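Local coordinates for protein hydrogenase maturation factor (Thermoanaerobacter tengcongensis, PDB 3VTH) that probably transfers the carbamoyl group of carbamoyl phosphate, at the expense of ATP, to the C-terminal cysteine of HypE during [NiFe]-hydrogenase maturation, at residues Q10-N15 with V82-V87; E52-E57 with K88-F93; Y552-G557 with F601-A606; I608-E613 with A621-S626. One frame throughout, in Å; residues are numbered along the deposited sequence.

Contact 1 (Q10-N15 with V82-V87); sequences QARQIN and VREVEV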
# COMPACT_ATOMS: atom_id res chain seq x y z
N GLN A 10 -14.61 -41.19 18.06
CA GLN A 10 -14.71 -39.93 18.79
C GLN A 10 -15.13 -38.85 17.80
O GLN A 10 -15.12 -39.07 16.59
CB GLN A 10 -13.36 -39.55 19.40
CG GLN A 10 -12.97 -40.35 20.64
CD GLN A 10 -11.94 -39.59 21.47
OE1 GLN A 10 -10.74 -39.84 21.35
NE2 GLN A 10 -12.41 -38.64 22.27
N ALA A 11 -15.52 -37.69 18.32
CA ALA A 11 -15.91 -36.58 17.48
C ALA A 11 -15.23 -35.29 17.92
O ALA A 11 -15.07 -35.03 19.11
CB ALA A 11 -17.42 -36.42 17.47
N ARG A 12 -14.83 -34.48 16.95
CA ARG A 12 -14.26 -33.17 17.23
C ARG A 12 -14.92 -32.10 16.38
O ARG A 12 -15.19 -32.32 15.21
CB ARG A 12 -12.75 -33.16 16.95
CG ARG A 12 -11.92 -34.05 17.85
CD ARG A 12 -11.93 -33.57 19.27
NE ARG A 12 -11.08 -34.41 20.11
CZ ARG A 12 -11.48 -35.53 20.70
NH1 ARG A 12 -12.72 -35.97 20.55
NH2 ARG A 12 -10.62 -36.22 21.44
N GLN A 13 -15.19 -30.95 16.98
CA GLN A 13 -15.58 -29.78 16.20
C GLN A 13 -14.37 -28.88 16.11
O GLN A 13 -13.70 -28.63 17.12
CB GLN A 13 -16.75 -29.06 16.87
CG GLN A 13 -17.10 -27.73 16.24
CD GLN A 13 -17.97 -26.90 17.17
OE1 GLN A 13 -18.84 -27.44 17.85
NE2 GLN A 13 -17.72 -25.60 17.21
N ILE A 14 -14.06 -28.42 14.89
CA ILE A 14 -12.88 -27.61 14.62
C ILE A 14 -13.28 -26.32 13.90
O ILE A 14 -13.94 -26.35 12.86
CB ILE A 14 -11.83 -28.40 13.78
CG1 ILE A 14 -11.43 -29.71 14.49
CG2 ILE A 14 -10.57 -27.53 13.51
CD1 ILE A 14 -10.82 -30.78 13.57
N ASN A 15 -12.91 -25.18 14.47
CA ASN A 15 -13.15 -23.88 13.84
C ASN A 15 -11.82 -23.25 13.49
O ASN A 15 -10.90 -23.22 14.33
CB ASN A 15 -13.92 -22.95 14.78
CG ASN A 15 -15.31 -23.44 15.05
OD1 ASN A 15 -16.24 -23.14 14.30
ND2 ASN A 15 -15.46 -24.23 16.10
N VAL A 82 -10.35 -26.44 18.70
CA VAL A 82 -10.74 -27.85 18.62
C VAL A 82 -11.51 -28.19 19.89
O VAL A 82 -11.04 -27.93 20.99
CB VAL A 82 -9.49 -28.75 18.48
CG1 VAL A 82 -9.84 -30.25 18.54
CG2 VAL A 82 -8.72 -28.41 17.19
N ARG A 83 -12.70 -28.77 19.72
CA ARG A 83 -13.57 -29.14 20.85
C ARG A 83 -13.99 -30.61 20.72
O ARG A 83 -14.28 -31.07 19.62
CB ARG A 83 -14.84 -28.29 20.86
CG ARG A 83 -14.66 -26.80 21.18
CD ARG A 83 -15.87 -26.03 20.64
NE ARG A 83 -16.02 -24.68 21.20
CZ ARG A 83 -15.61 -23.55 20.61
NH1 ARG A 83 -14.99 -23.58 19.44
NH2 ARG A 83 -15.82 -22.38 21.21
N GLU A 84 -14.04 -31.30 21.85
CA GLU A 84 -14.64 -32.64 21.97
C GLU A 84 -16.17 -32.49 21.92
O GLU A 84 -16.74 -31.70 22.66
CB GLU A 84 -14.22 -33.29 23.30
CG GLU A 84 -14.82 -34.69 23.54
CD GLU A 84 -14.88 -35.13 25.02
OE1 GLU A 84 -14.75 -34.30 25.96
OE2 GLU A 84 -15.08 -36.35 25.26
N VAL A 85 -16.82 -33.22 21.02
CA VAL A 85 -18.29 -33.19 20.92
C VAL A 85 -18.81 -34.61 20.88
O VAL A 85 -18.03 -35.55 20.73
CB VAL A 85 -18.80 -32.40 19.67
CG1 VAL A 85 -18.45 -30.92 19.78
CG2 VAL A 85 -18.26 -32.99 18.35
N GLU A 86 -20.12 -34.78 21.01
CA GLU A 86 -20.72 -36.12 20.95
C GLU A 86 -20.76 -36.63 19.50
O GLU A 86 -20.83 -35.84 18.56
CB GLU A 86 -22.13 -36.13 21.55
CG GLU A 86 -22.25 -35.48 22.93
CD GLU A 86 -21.11 -35.84 23.89
OE1 GLU A 86 -20.27 -34.95 24.17
OE2 GLU A 86 -21.06 -37.00 24.36
N VAL A 87 -20.70 -37.95 19.34
CA VAL A 87 -20.76 -38.59 18.02
C VAL A 87 -22.19 -38.58 17.47
O VAL A 87 -23.13 -38.92 18.18
CB VAL A 87 -20.23 -40.04 18.12
CG1 VAL A 87 -20.39 -40.79 16.79
CG2 VAL A 87 -18.77 -40.03 18.59
O HOH W 1 -16.34 -37.59 21.16
O HOH W 2 -13.95 -25.93 17.83
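R12 and E84 run obliquely past one another, E84 CB sitting over one face of the R12 guanidinium while E84 CG comes within 3.9 Å of R12 NH1. The arginine chain bends at chi2 (-66°), which places its CD 4.0 Å from V82 CG1. NH1 turns back to its neighbour in the strand and donates to A11 O at 2.9 Å; V85 N reaches the same oxygen from the opposite face of the carbonyl plane. An alanine in place of this arginine would probably leave A11 O with one donor fewer and V82 CG1 with a gap where CD had been. I14 and V82 lie side by side and point the same way. On the opposite face of the sheet from R12 and I14, the Q13 and R83 chains also run side by side, and a water links Q13 O to R83 NH1, whose further partner is Q81. V85 CG2 meets A11 CB there at 3.6 Å. Q13 and R83 form a hydrogen-bonded pair, Q13 N to R83 O and R83 N to Q13 O both 2.8 Å. Strand 76-85 is outermost, next to strand 10-17, with helix 57-69 covering R12 and I14, as in the ferredoxin-like alpha/beta sandwich of acylphosphatases.

Contact 2 (E52-E57 with K88-F93); sequences EVEGEE and KEYKDF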
# COMPACT_ATOMS: atom_id res chain seq x y z
N GLU A 52 -16.73 -30.65 11.43
CA GLU A 52 -17.07 -31.72 12.38
C GLU A 52 -16.48 -33.00 11.81
O GLU A 52 -16.78 -33.37 10.67
CB GLU A 52 -18.58 -31.88 12.51
CG GLU A 52 -19.30 -30.73 13.20
CD GLU A 52 -20.80 -30.97 13.42
OE1 GLU A 52 -21.26 -32.13 13.36
OE2 GLU A 52 -21.53 -29.97 13.67
N VAL A 53 -15.63 -33.67 12.59
CA VAL A 53 -15.05 -34.96 12.17
C VAL A 53 -15.30 -36.01 13.24
O VAL A 53 -15.24 -35.71 14.43
CB VAL A 53 -13.53 -34.87 11.85
CG1 VAL A 53 -13.30 -34.21 10.48
CG2 VAL A 53 -12.77 -34.12 12.95
N GLU A 54 -15.60 -37.23 12.78
CA GLU A 54 -15.78 -38.39 13.64
C GLU A 54 -14.93 -39.52 13.09
O GLU A 54 -14.96 -39.79 11.89
CB GLU A 54 -17.25 -38.86 13.66
CG GLU A 54 -18.24 -37.74 13.92
CD GLU A 54 -19.66 -38.19 14.16
OE1 GLU A 54 -20.38 -37.42 14.83
OE2 GLU A 54 -20.07 -39.29 13.69
N GLY A 55 -14.15 -40.14 13.97
CA GLY A 55 -13.38 -41.35 13.65
C GLY A 55 -12.48 -41.76 14.80
O GLY A 55 -12.72 -41.38 15.96
N GLU A 56 -11.45 -42.56 14.49
CA GLU A 56 -10.43 -42.92 15.47
C GLU A 56 -9.65 -41.69 15.88
O GLU A 56 -9.37 -40.82 15.05
CB GLU A 56 -9.47 -43.97 14.90
CG GLU A 56 -10.10 -45.32 14.57
CD GLU A 56 -10.41 -46.17 15.80
OE1 GLU A 56 -11.15 -47.16 15.64
OE2 GLU A 56 -9.90 -45.89 16.91
N GLU A 57 -9.30 -41.63 17.16
CA GLU A 57 -8.54 -40.50 17.71
C GLU A 57 -7.26 -40.27 16.92
O GLU A 57 -6.90 -39.13 16.64
CB GLU A 57 -8.20 -40.75 19.18
CG GLU A 57 -7.47 -39.58 19.86
CD GLU A 57 -7.13 -39.85 21.32
OE1 GLU A 57 -7.02 -38.87 22.09
OE2 GLU A 57 -6.98 -41.03 21.70
N LYS A 88 -22.34 -38.19 16.21
CA LYS A 88 -23.67 -38.16 15.57
C LYS A 88 -23.91 -39.36 14.67
O LYS A 88 -25.02 -39.55 14.17
CB LYS A 88 -23.82 -36.88 14.74
CG LYS A 88 -24.00 -35.62 15.55
CD LYS A 88 -24.29 -34.43 14.63
CE LYS A 88 -24.30 -33.14 15.41
NZ LYS A 88 -22.91 -32.69 15.68
N GLU A 89 -22.85 -40.13 14.44
CA GLU A 89 -22.86 -41.27 13.51
C GLU A 89 -23.14 -40.86 12.06
O GLU A 89 -23.98 -41.45 11.37
CB GLU A 89 -23.83 -42.35 13.96
CG GLU A 89 -23.33 -43.12 15.15
CD GLU A 89 -24.23 -44.28 15.50
OE1 GLU A 89 -25.38 -44.03 15.91
OE2 GLU A 89 -23.78 -45.44 15.35
N TYR A 90 -22.42 -39.83 11.62
CA TYR A 90 -22.35 -39.50 10.21
C TYR A 90 -21.92 -40.73 9.43
O TYR A 90 -21.04 -41.47 9.86
CB TYR A 90 -21.32 -38.41 10.00
CG TYR A 90 -21.73 -37.04 10.44
CD1 TYR A 90 -22.68 -36.32 9.73
CD2 TYR A 90 -21.12 -36.43 11.54
CE1 TYR A 90 -23.04 -35.01 10.11
CE2 TYR A 90 -21.46 -35.12 11.93
CZ TYR A 90 -22.43 -34.42 11.20
OH TYR A 90 -22.79 -33.13 11.57
N LYS A 91 -22.56 -40.95 8.28
CA LYS A 91 -22.26 -42.12 7.45
C LYS A 91 -21.18 -41.83 6.41
O LYS A 91 -20.62 -42.74 5.81
CB LYS A 91 -23.53 -42.65 6.78
CG LYS A 91 -24.58 -43.18 7.77
CD LYS A 91 -25.09 -44.55 7.38
CE LYS A 91 -25.71 -45.27 8.58
NZ LYS A 91 -26.12 -46.67 8.25
N ASP A 92 -20.90 -40.55 6.19
CA ASP A 92 -19.91 -40.16 5.21
C ASP A 92 -19.31 -38.82 5.58
O ASP A 92 -19.65 -38.25 6.61
CB ASP A 92 -20.54 -40.11 3.80
CG ASP A 92 -21.79 -39.22 3.73
OD1 ASP A 92 -22.56 -39.35 2.74
OD2 ASP A 92 -22.03 -38.42 4.66
N PHE A 93 -18.40 -38.33 4.74
CA PHE A 93 -17.93 -36.96 4.89
C PHE A 93 -18.38 -36.12 3.70
O PHE A 93 -18.26 -36.56 2.56
CB PHE A 93 -16.40 -36.89 5.03
CG PHE A 93 -15.92 -35.54 5.47
CD1 PHE A 93 -15.68 -34.55 4.54
CD2 PHE A 93 -15.78 -35.24 6.82
CE1 PHE A 93 -15.27 -33.29 4.95
CE2 PHE A 93 -15.38 -33.97 7.23
CZ PHE A 93 -15.13 -33.01 6.29
O HOH W 3 -19.44 -41.46 12.15
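E54 grips the backbone of the K88-F93 loop with both carboxylate oxygens. Its CB leaves the strand toward the loop, and chi1 (-49°) sets CG beside the backbone N, in the plane of the Y90 ring and 4.0 Å from Y90 CD2. One bond further out, CD comes to the same ring edge, and the carboxylate is turned 62° against the ring. At the tip the oxygens divide the work. OE1 accepts an almost straight hydrogen bond from K88 N on its syn side. OE2 is met from above the carboxylate plane by Y90 N at 3.2 Å, and it also accepts from a water that donates to Y90 O as well. A leucine here would probably leave K88 N and Y90 N without their acceptor and let this turn of the loop move. The setting is the acylphosphatase-type sheet: the loop runs from outermost strand 76-85 to strand 93-95 at the other side, passing strand 48-55 on the way. Two residues back along that strand, E52 OE1 accepts from Y90 OH at 2.6 Å and, from the opposite face of its carboxylate plane, from K88 NZ at 2.9 Å. The lysine bond is a salt bridge, made possible by a bend at chi4 (78°) that swings NZ to the glutamate, and its charge is likely to keep E52 ionised. E52 OE2 is held separately by Y50. V53 turns away from the loop, yet its CG1 still touches F93 CE2 at 3.9 Å, the F93 ring also packing on helix 25-35.

Contact 3 (Y552-G557 with F601-A606); sequences YRTALG and FDAVAA. With AP2 (phosphomethylphosphonic acid adenosyl ester), chain H.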
# COMPACT_ATOMS: atom_id res chain seq x y z
N TYR A 552 11.06 27.56 -4.56
CA TYR A 552 11.97 28.68 -4.29
C TYR A 552 11.39 29.58 -3.19
O TYR A 552 12.13 30.21 -2.45
CB TYR A 552 12.33 29.47 -5.55
CG TYR A 552 11.14 30.12 -6.24
CD1 TYR A 552 10.39 29.42 -7.19
CD2 TYR A 552 10.78 31.44 -5.95
CE1 TYR A 552 9.29 30.03 -7.82
CE2 TYR A 552 9.70 32.05 -6.57
CZ TYR A 552 8.96 31.34 -7.50
OH TYR A 552 7.89 31.94 -8.12
N ARG A 553 10.05 29.60 -3.06
CA ARG A 553 9.37 30.32 -1.97
C ARG A 553 9.64 29.67 -0.62
O ARG A 553 9.75 30.35 0.40
CB ARG A 553 7.87 30.37 -2.22
CG ARG A 553 7.44 31.16 -3.47
CD ARG A 553 5.93 31.04 -3.69
NE ARG A 553 5.15 31.62 -2.59
CZ ARG A 553 4.48 32.77 -2.65
NH1 ARG A 553 4.46 33.50 -3.76
NH2 ARG A 553 3.81 33.19 -1.59
N THR A 554 9.72 28.34 -0.62
CA THR A 554 10.07 27.61 0.59
C THR A 554 11.49 27.96 0.98
O THR A 554 11.76 28.24 2.15
CB THR A 554 9.92 26.08 0.41
OG1 THR A 554 8.54 25.77 0.30
CG2 THR A 554 10.50 25.34 1.61
N ALA A 555 12.40 27.96 0.01
CA ALA A 555 13.79 28.33 0.29
C ALA A 555 13.90 29.75 0.85
O ALA A 555 14.65 29.99 1.79
CB ALA A 555 14.65 28.18 -0.96
N LEU A 556 13.16 30.70 0.27
CA LEU A 556 13.17 32.09 0.77
C LEU A 556 12.69 32.18 2.23
O LEU A 556 13.26 32.91 3.05
CB LEU A 556 12.32 32.99 -0.12
CG LEU A 556 12.92 33.27 -1.50
CD1 LEU A 556 11.91 33.97 -2.38
CD2 LEU A 556 14.21 34.11 -1.37
N GLY A 557 11.64 31.44 2.53
CA GLY A 557 11.19 31.30 3.91
C GLY A 557 12.30 30.81 4.84
O GLY A 557 12.51 31.38 5.91
N PHE A 601 14.13 19.55 2.88
CA PHE A 601 14.55 18.97 1.60
C PHE A 601 14.25 19.89 0.42
O PHE A 601 15.12 20.10 -0.43
CB PHE A 601 13.91 17.59 1.36
CG PHE A 601 14.76 16.45 1.84
CD1 PHE A 601 15.36 15.57 0.93
CD2 PHE A 601 14.97 16.24 3.21
CE1 PHE A 601 16.16 14.50 1.38
CE2 PHE A 601 15.76 15.17 3.67
CZ PHE A 601 16.36 14.30 2.75
N ASP A 602 13.04 20.47 0.37
CA ASP A 602 12.69 21.38 -0.74
C ASP A 602 13.58 22.62 -0.77
O ASP A 602 13.98 23.07 -1.85
CB ASP A 602 11.22 21.80 -0.68
CG ASP A 602 10.26 20.68 -1.08
OD1 ASP A 602 10.71 19.63 -1.60
OD2 ASP A 602 9.04 20.85 -0.84
N ALA A 603 13.89 23.17 0.41
CA ALA A 603 14.79 24.33 0.51
C ALA A 603 16.19 24.03 -0.07
O ALA A 603 16.77 24.84 -0.81
CB ALA A 603 14.89 24.80 1.97
N VAL A 604 16.74 22.87 0.29
CA VAL A 604 18.03 22.42 -0.25
C VAL A 604 17.97 22.26 -1.77
O VAL A 604 18.85 22.75 -2.48
CB VAL A 604 18.50 21.09 0.38
CG1 VAL A 604 19.78 20.57 -0.31
CG2 VAL A 604 18.72 21.27 1.89
N ALA A 605 16.93 21.58 -2.26
CA ALA A 605 16.83 21.32 -3.71
C ALA A 605 16.79 22.63 -4.52
O ALA A 605 17.46 22.75 -5.56
CB ALA A 605 15.62 20.45 -4.02
N ALA A 606 16.04 23.61 -4.02
CA ALA A 606 15.92 24.93 -4.65
C ALA A 606 17.24 25.70 -4.61
O ALA A 606 17.65 26.31 -5.60
CB ALA A 606 14.80 25.75 -3.99
PB AP2 H . 2.35 14.88 5.11
O1B AP2 H . 3.69 15.53 4.83
O2B AP2 H . 2.18 14.28 6.46
O3B AP2 H . 1.21 15.74 4.64
C3A AP2 H . 2.35 13.49 3.95
PA AP2 H . 3.57 12.19 4.30
O1A AP2 H . 3.12 11.11 3.33
O2A AP2 H . 3.76 11.84 5.76
O5' AP2 H . 4.98 12.81 3.82
C5' AP2 H . 5.18 13.00 2.43
C4' AP2 H . 6.38 13.92 2.32
O4' AP2 H . 7.57 13.19 2.63
C3' AP2 H . 6.59 14.43 0.91
O3' AP2 H . 5.71 15.52 0.62
C2' AP2 H . 8.05 14.83 0.99
O2' AP2 H . 8.10 16.13 1.59
C1' AP2 H . 8.66 13.77 1.91
N9 AP2 H . 9.37 12.78 1.04
C8 AP2 H . 8.82 11.95 0.11
N7 AP2 H . 9.77 11.22 -0.53
C5 AP2 H . 10.96 11.58 -0.02
C6 AP2 H . 12.38 11.21 -0.25
N6 AP2 H . 12.72 10.28 -1.18
N1 AP2 H . 13.32 11.85 0.49
C2 AP2 H . 13.01 12.77 1.43
N3 AP2 H . 11.74 13.16 1.68
C4 AP2 H . 10.70 12.61 1.00
O HOH W 4 8.10 23.39 -0.76
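T554 and D602 face each other through matching first torsions. In T554, chi1 of -70° puts OG1 beside the backbone N and leaves CG2 anti to that nitrogen; in D602, chi1 of -73° holds CG anti to the carbonyl carbon. The threonine methyl CG2 can then rest 4.3 Å from D602 CB, while a water bridges the polar ends, 2.6 Å from T554 OG1 and 2.7 Å from D602 OD2, to which it donates. R599 forms a salt bridge with that same carboxylate oxygen. The pair lies where two helices, 551-559 and 597-607, cross in the second subdomain of the Kae1-like carbamoyltransferase part, a member of the actin-like ATPase clan. The segment axes approach to 7.8 Å with their directions 105° apart, a closeness that small side chains at the crossing permit. A555 CB is the centre of it: it meets A606 CB at 3.9 Å and A603 O at 4.0 Å, and A603 CB in turn faces A555 CA. Farther along, A606 CB packs on the backbone of Y552 at CA. The CB of Y552 leaves its helix away from the crossing, and its OH is bonded to E577. Helix 597-607 presents a different side to the nucleotide analogue AP2. There F601, whose ring also makes edge-to-face contacts with F673 and H674, has AP2 C2 over one face, toward the rim, with its CE1 3.6 Å from that atom.

Contact 4 (I608-E613 with A621-S626); sequences IGVRKE and AMELES. With AP2 (phosphomethylphosphonic acid adenosyl ester), chain H.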
# COMPACT_ATOMS: atom_id res chain seq x y z
N ILE A 608 20.35 24.60 -4.30
CA ILE A 608 21.42 24.09 -5.16
C ILE A 608 20.97 23.88 -6.61
O ILE A 608 21.66 23.23 -7.40
CB ILE A 608 22.15 22.87 -4.55
CG1 ILE A 608 21.25 21.63 -4.53
CG2 ILE A 608 22.64 23.23 -3.13
CD1 ILE A 608 21.99 20.36 -4.12
N GLY A 609 19.81 24.44 -6.95
CA GLY A 609 19.35 24.46 -8.33
C GLY A 609 18.93 23.12 -8.91
O GLY A 609 19.02 22.92 -10.13
N VAL A 610 18.45 22.22 -8.08
CA VAL A 610 17.88 20.98 -8.55
C VAL A 610 16.60 21.25 -9.32
O VAL A 610 16.41 20.78 -10.38
CB VAL A 610 17.63 20.01 -7.41
CG1 VAL A 610 16.82 18.81 -7.82
CG2 VAL A 610 18.90 19.57 -6.83
N ARG A 611 15.73 22.03 -8.73
CA ARG A 611 14.46 22.48 -9.28
C ARG A 611 14.05 23.77 -8.58
O ARG A 611 14.42 23.98 -7.43
CB ARG A 611 13.36 21.41 -9.05
CG ARG A 611 13.21 20.44 -10.22
CD ARG A 611 12.06 19.47 -10.04
NE ARG A 611 11.83 18.73 -11.29
CZ ARG A 611 10.85 19.00 -12.15
NH1 ARG A 611 9.99 19.98 -11.91
NH2 ARG A 611 10.73 18.28 -13.25
N LYS A 612 13.28 24.63 -9.24
CA LYS A 612 12.70 25.79 -8.56
C LYS A 612 11.20 25.60 -8.38
O LYS A 612 10.59 26.21 -7.50
CB LYS A 612 12.99 27.10 -9.29
CG LYS A 612 14.47 27.42 -9.48
CD LYS A 612 14.83 28.83 -8.96
CE LYS A 612 14.23 29.94 -9.81
NZ LYS A 612 14.38 31.28 -9.15
N GLU A 613 10.62 24.76 -9.23
CA GLU A 613 9.20 24.45 -9.17
C GLU A 613 8.99 22.95 -9.38
O GLU A 613 9.73 22.32 -10.12
CB GLU A 613 8.43 25.25 -10.23
CG GLU A 613 8.78 26.74 -10.25
CD GLU A 613 7.86 27.57 -11.13
OE1 GLU A 613 8.38 28.47 -11.83
OE2 GLU A 613 6.64 27.33 -11.12
N ALA A 621 12.31 16.30 -3.37
CA ALA A 621 13.04 15.45 -2.41
C ALA A 621 13.50 14.12 -3.04
O ALA A 621 14.60 13.64 -2.75
CB ALA A 621 12.21 15.22 -1.14
N MET A 622 12.68 13.57 -3.92
CA MET A 622 13.02 12.36 -4.66
C MET A 622 14.20 12.59 -5.60
O MET A 622 15.09 11.74 -5.70
CB MET A 622 11.80 11.87 -5.46
CG MET A 622 10.66 11.39 -4.54
SD MET A 622 9.11 11.08 -5.45
CE MET A 622 9.57 9.58 -6.32
N GLU A 623 14.22 13.73 -6.27
CA GLU A 623 15.32 14.01 -7.20
C GLU A 623 16.64 14.22 -6.45
O GLU A 623 17.68 13.74 -6.88
CB GLU A 623 14.99 15.20 -8.09
CG GLU A 623 13.82 14.90 -9.06
CD GLU A 623 13.57 16.03 -10.05
OE1 GLU A 623 14.42 16.96 -10.14
OE2 GLU A 623 12.54 15.99 -10.74
N LEU A 624 16.56 14.91 -5.31
CA LEU A 624 17.72 15.15 -4.45
C LEU A 624 18.34 13.83 -3.97
O LEU A 624 19.56 13.66 -4.02
CB LEU A 624 17.32 16.06 -3.28
CG LEU A 624 18.40 16.67 -2.39
CD1 LEU A 624 19.39 17.51 -3.20
CD2 LEU A 624 17.74 17.51 -1.28
N GLU A 625 17.49 12.90 -3.54
CA GLU A 625 17.94 11.56 -3.14
C GLU A 625 18.56 10.79 -4.30
O GLU A 625 19.61 10.16 -4.14
CB GLU A 625 16.79 10.74 -2.52
CG GLU A 625 17.26 9.36 -1.97
CD GLU A 625 16.13 8.36 -1.71
OE1 GLU A 625 14.94 8.70 -1.91
OE2 GLU A 625 16.43 7.21 -1.30
N SER A 626 17.93 10.85 -5.48
CA SER A 626 18.40 10.11 -6.64
C SER A 626 19.79 10.52 -7.12
O SER A 626 20.51 9.70 -7.68
CB SER A 626 17.43 10.23 -7.82
OG SER A 626 16.21 9.56 -7.51
PB AP2 H . 2.35 14.88 5.11
O1B AP2 H . 3.69 15.53 4.83
O2B AP2 H . 2.18 14.28 6.46
O3B AP2 H . 1.21 15.74 4.64
C3A AP2 H . 2.35 13.49 3.95
PA AP2 H . 3.57 12.19 4.30
O1A AP2 H . 3.12 11.11 3.33
O2A AP2 H . 3.76 11.84 5.76
O5' AP2 H . 4.98 12.81 3.82
C5' AP2 H . 5.18 13.00 2.43
C4' AP2 H . 6.38 13.92 2.32
O4' AP2 H . 7.57 13.19 2.63
C3' AP2 H . 6.59 14.43 0.91
O3' AP2 H . 5.71 15.52 0.62
C2' AP2 H . 8.05 14.83 0.99
O2' AP2 H . 8.10 16.13 1.59
C1' AP2 H . 8.66 13.77 1.91
N9 AP2 H . 9.37 12.78 1.04
C8 AP2 H . 8.82 11.95 0.11
N7 AP2 H . 9.77 11.22 -0.53
C5 AP2 H . 10.96 11.58 -0.02
C6 AP2 H . 12.38 11.21 -0.25
N6 AP2 H . 12.72 10.28 -1.18
N1 AP2 H . 13.32 11.85 0.49
C2 AP2 H . 13.01 12.77 1.43
N3 AP2 H . 11.74 13.16 1.68
C4 AP2 H . 10.70 12.61 1.00
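R611 and E623 form the polar part of this contact, a salt bridge with R611 NE 2.9 Å from E623 OE2. The two side chains meet at about a right angle, with guanidinium and carboxylate planes 72° apart. The N-H uses the syn side of OE2 but is bent, 130° at the hydrogen, since OE2 is tilted from the guanidinium plane. A second bond steadies the arginine: NH1 donates to E613 O at 3.0 Å, close to the plane of the guanidinium, tying it to its own loop. The loop begins with a Schellman motif that ends helix 597-607, in which G609 has positive phi, V610 N bonds back to A605 O and G609 N to A606 O. This turn delivers the apolar contacts. I608 CD1 touches L624 CD1 at 4.0 Å, the two side chains roughly perpendicular, and V610 CG2 approaches the same methyl at 4.2 Å. The V610 and E623 side chains pass each other in opposite directions, V610 CG1 3.8 Å from E623 OE1. Ligand contacts belong to another side of helix 619-626. A621 CB lies 3.5 Å from AP2 N3, and E625 OE1 accepts a hydrogen bond from the adenine amino group, AP2 N6, at 2.8 Å, while R707 N holds E625 OE2.

The four contacts fall into two pairs on opposite sides of the chain's centre, contacts 1 and 3 having centres about 68 Å apart. Contacts 1 and 2, centres about 9 Å apart, share one sheet: R12 N donates to V53 O, a probable bond of 2.8 Å between neighbouring strands. Their acylphosphatase part carries the predicted catalytic R26, whose side chain is about 8 Å from that of F93. Contacts 3 and 4, centres about 10 Å apart, follow one another along the chain and both touch AP2: F601 and A621 pack together beside its adenine. The iron(III) ion, held by H483, H487, D507 and D734, lies about 13 Å from the D602 side chain.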